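Local coordinates for putative streptothricin acetyltransferase (PDB 3PP9), which probably transfers an acetyl group from acetyl coenzyme A to streptothricin, an antibiotic, as a member of the GNAT acetyltransferase family, at residues Arg120-Ala125 / Glu153-Val158. Sequence-based numbering, arbitrary orientation. Where two conformers were deposited one is given.
Sequences RLIAQA and EKCGFV. With ACO (acetyl coenzyme *a), chain D.
Ile122 of helix 117-131 reaches across to Cys155 and Phe157, just past the end of helix 146-154, and this one side chain makes the apolar contacts from its side. Its two branches divide the work. Ile122 CG1, lying beside the backbone N, comes to 4.2 Å from Cys155 SG. CG2, anti to the backbone N, comes to the rim of the aromatic ring near its plane, with Ile122 CG2 4.2 Å from Phe157 CE1. Cys155 CB also lies in that plane, at the edge of the same ring. Ile91, Ile103 and Ile106 of the central sheet pack on Ile122, while Trp181 and Leu183 touch Phe157.

The turn that brings Cys155 and Phe157 together is a Schellman motif. Gly156, the first residue to leave helical angles, has a positive phi of 98°, where a CB would jam against the preceding carbonyl O. Two bonds run back into the last turn, among them Gly156 N to Glu153 O (3.2 Å).

The cofactor is met by Lys154, its aliphatic chain alongside the ribose and 3'-phosphate. The bend at chi2 (-67°) helps to bring Lys154 CD to 3.4 Å from ACO O9A. Lys154 NZ is 3.8 Å from ACO O9A, longer than a direct hydrogen bond, but its positive charge probably still favours the phosphate.

With no hydrogen bond between the segments, a small (113 Å²), buried, wholly apolar contact joins helix 117-131 to the turn after helix 146-154, beside the residue bordering the cofactor.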
loop_
_atom_site.group_PDB
_atom_site.type_symbol
_atom_site.label_atom_id
_atom_site.label_comp_id
_atom_site.label_asym_id
_atom_site.label_seq_id
_atom_site.Cartn_x
_atom_site.Cartn_y
_atom_site.Cartn_z
ATOM N N ARG A 120 -25.347 -3.882 0.583
ATOM C CA ARG A 120 -25.550 -5.301 0.933
ATOM C C ARG A 120 -24.245 -6.087 0.729
ATOM O O ARG A 120 -23.939 -6.993 1.488
ATOM C CB ARG A 120 -26.693 -5.920 0.116
ATOM C CG ARG A 120 -28.078 -5.493 0.518
ATOM C CD ARG A 120 -28.533 -6.233 1.770
ATOM N NE ARG A 120 -28.544 -7.681 1.522
ATOM C CZ ARG A 120 -29.554 -8.363 0.982
ATOM N NH1 ARG A 120 -30.686 -7.756 0.630
ATOM N NH2 ARG A 120 -29.431 -9.673 0.794
ATOM N N LEU A 121 -23.472 -5.740 -0.301
ATOM C CA LEU A 121 -22.185 -6.413 -0.536
ATOM C C LEU A 121 -21.216 -6.094 0.619
ATOM O O LEU A 121 -20.525 -6.990 1.097
ATOM C CB LEU A 121 -21.603 -6.072 -1.898
ATOM C CG LEU A 121 -22.317 -6.702 -3.076
ATOM C CD1 LEU A 121 -21.946 -5.993 -4.385
ATOM C CD2 LEU A 121 -22.007 -8.182 -3.198
ATOM N N ILE A 122 -21.201 -4.841 1.052
ATOM C CA ILE A 122 -20.364 -4.396 2.161
ATOM C C ILE A 122 -20.785 -5.136 3.436
ATOM O O ILE A 122 -19.944 -5.607 4.202
ATOM C CB ILE A 122 -20.418 -2.860 2.352
ATOM C CG1 ILE A 122 -19.741 -2.140 1.185
ATOM C CG2 ILE A 122 -19.725 -2.431 3.663
ATOM C CD1 ILE A 122 -18.247 -2.418 1.015
ATOM N N ALA A 123 -22.092 -5.270 3.669
ATOM C CA ALA A 123 -22.551 -5.981 4.857
ATOM C C ALA A 123 -22.010 -7.401 4.864
ATOM O O ALA A 123 -21.555 -7.901 5.904
ATOM C CB ALA A 123 -24.054 -5.985 4.932
ATOM N N GLN A 124 -22.040 -8.076 3.714
ATOM C CA GLN A 124 -21.525 -9.430 3.658
ATOM C C GLN A 124 -20.014 -9.462 3.877
ATOM O O GLN A 124 -19.496 -10.386 4.485
ATOM C CB GLN A 124 -21.891 -10.120 2.343
ATOM C CG GLN A 124 -21.405 -11.555 2.242
ATOM C CD GLN A 124 -22.028 -12.474 3.263
ATOM O OE1 GLN A 124 -23.247 -12.611 3.307
ATOM N NE2 GLN A 124 -21.197 -13.146 4.064
ATOM N N ALA A 125 -19.308 -8.467 3.374
ATOM C CA ALA A 125 -17.872 -8.379 3.547
ATOM C C ALA A 125 -17.549 -8.215 5.021
ATOM O O ALA A 125 -16.578 -8.795 5.498
ATOM C CB ALA A 125 -17.303 -7.207 2.727
ATOM N N GLU A 153 -18.230 6.567 2.726
ATOM C CA GLU A 153 -18.546 7.448 3.850
ATOM C C GLU A 153 -19.924 7.085 4.438
ATOM O O GLU A 153 -20.103 7.091 5.653
ATOM C CB GLU A 153 -18.503 8.892 3.374
ATOM C CG GLU A 153 -18.613 9.924 4.466
ATOM C CD GLU A 153 -18.556 11.329 3.911
ATOM O OE1 GLU A 153 -19.452 11.722 3.129
ATOM O OE2 GLU A 153 -17.640 12.069 4.301
ATOM N N LYS A 154 -20.895 6.788 3.573
ATOM C CA LYS A 154 -22.233 6.377 3.998
ATOM C C LYS A 154 -22.210 5.024 4.704
ATOM O O LYS A 154 -23.036 4.766 5.598
ATOM C CB LYS A 154 -23.227 6.338 2.828
ATOM C CG LYS A 154 -23.729 7.674 2.348
ATOM C CD LYS A 154 -24.589 8.346 3.406
ATOM C CE LYS A 154 -25.179 9.643 2.896
ATOM N NZ LYS A 154 -25.978 10.308 3.949
ATOM N N CYS A 155 -21.251 4.178 4.330
ATOM C CA CYS A 155 -21.075 2.857 4.915
ATOM C C CYS A 155 -20.270 2.868 6.227
ATOM O O CYS A 155 -20.042 1.811 6.821
ATOM C CB CYS A 155 -20.449 1.887 3.898
ATOM S SG CYS A 155 -21.523 1.464 2.519
ATOM N N GLY A 156 -19.840 4.042 6.671
ATOM C CA GLY A 156 -19.099 4.164 7.937
ATOM C C GLY A 156 -17.594 4.225 7.879
ATOM O O GLY A 156 -16.922 4.287 8.916
ATOM N N PHE A 157 -17.043 4.218 6.668
ATOM C CA PHE A 157 -15.606 4.294 6.495
ATOM C C PHE A 157 -15.103 5.715 6.709
ATOM O O PHE A 157 -15.829 6.690 6.487
ATOM C CB PHE A 157 -15.206 3.873 5.076
ATOM C CG PHE A 157 -15.382 2.395 4.777
ATOM C CD1 PHE A 157 -16.627 1.848 4.474
ATOM C CD2 PHE A 157 -14.278 1.561 4.735
ATOM C CE1 PHE A 157 -16.763 0.494 4.174
ATOM C CE2 PHE A 157 -14.412 0.218 4.430
ATOM C CZ PHE A 157 -15.651 -0.326 4.151
ATOM N N VAL A 158 -13.855 5.819 7.155
ATOM C CA VAL A 158 -13.199 7.102 7.366
ATOM C C VAL A 158 -11.859 7.091 6.643
ATOM O O VAL A 158 -11.272 6.033 6.412
ATOM C CB VAL A 158 -12.986 7.399 8.850
ATOM C CG1 VAL A 158 -14.333 7.449 9.566
ATOM C CG2 VAL A 158 -12.091 6.380 9.467
HETATM N N1A ACO D . -23.044 9.750 -4.773
HETATM C C2A ACO D . -23.419 9.942 -3.494
HETATM N N3A ACO D . -23.816 8.944 -2.689
HETATM C C4A ACO D . -23.852 7.671 -3.159
HETATM C C5A ACO D . -23.474 7.402 -4.549
HETATM C C6A ACO D . -23.063 8.539 -5.368
HETATM N N6A ACO D . -22.707 8.329 -6.650
HETATM N N7A ACO D . -23.611 6.088 -4.759
HETATM C C8A ACO D . -24.047 5.547 -3.599
HETATM N N9A ACO D . -24.180 6.490 -2.648
HETATM C C1B ACO D . -24.686 6.315 -1.277
HETATM C C2B ACO D . -26.188 6.045 -1.386
HETATM O O2B ACO D . -27.012 7.215 -1.475
HETATM C C3B ACO D . -26.474 5.234 -0.151
HETATM O O3B ACO D . -26.716 6.118 0.935
HETATM P P3B ACO D . -27.863 5.862 2.030
HETATM O O7A ACO D . -27.467 4.563 2.700
HETATM O O8A ACO D . -29.120 5.786 1.203
HETATM O O9A ACO D . -27.729 7.093 2.904
HETATM C C4B ACO D . -25.183 4.475 0.086
HETATM O O4B ACO D . -24.140 5.193 -0.592
HETATM C C5B ACO D . -25.280 3.045 -0.432
HETATM O O5B ACO D . -25.360 3.088 -1.859
HETATM P P1A ACO D . -25.740 1.777 -2.700
HETATM O O1A ACO D . -26.993 2.044 -3.501
HETATM O O2A ACO D . -25.704 0.617 -1.748
HETATM O O3A ACO D . -24.460 1.722 -3.689
HETATM P P2A ACO D . -24.387 1.026 -5.123
HETATM O O4A ACO D . -24.678 2.124 -6.105
HETATM O O5A ACO D . -25.179 -0.251 -5.195
HETATM O O6A ACO D . -22.837 0.580 -5.217
HETATM C CBP ACO D . -20.642 1.232 -5.951
HETATM C CCP ACO D . -21.779 1.494 -4.973
HETATM C CDP ACO D . -19.466 2.127 -5.585
HETATM C CEP ACO D . -20.229 -0.236 -5.866
HETATM C CAP ACO D . -21.104 1.533 -7.382
HETATM O OAP ACO D . -21.281 2.967 -7.536
HETATM C C9P ACO D . -20.134 1.099 -8.444
HETATM O O9P ACO D . -20.074 -0.050 -8.808
HETATM N N8P ACO D . -19.334 2.017 -9.000
HETATM C C7P ACO D . -18.397 1.711 -10.084
HETATM C C6P ACO D . -17.245 0.837 -9.662
HETATM C C5P ACO D . -16.512 1.507 -8.535
HETATM O O5P ACO D . -16.288 2.704 -8.541
HETATM N N4P ACO D . -16.125 0.738 -7.541
HETATM C C3P ACO D . -15.397 1.218 -6.381
HETATM C C2P ACO D . -13.933 1.335 -6.802
HETATM S S1P ACO D . -12.837 1.366 -5.398
HETATM C C ACO D . -12.756 -0.263 -4.960
HETATM O O ACO D . -13.397 -1.096 -5.566
HETATM C CH3 ACO D . -11.897 -0.655 -3.808
#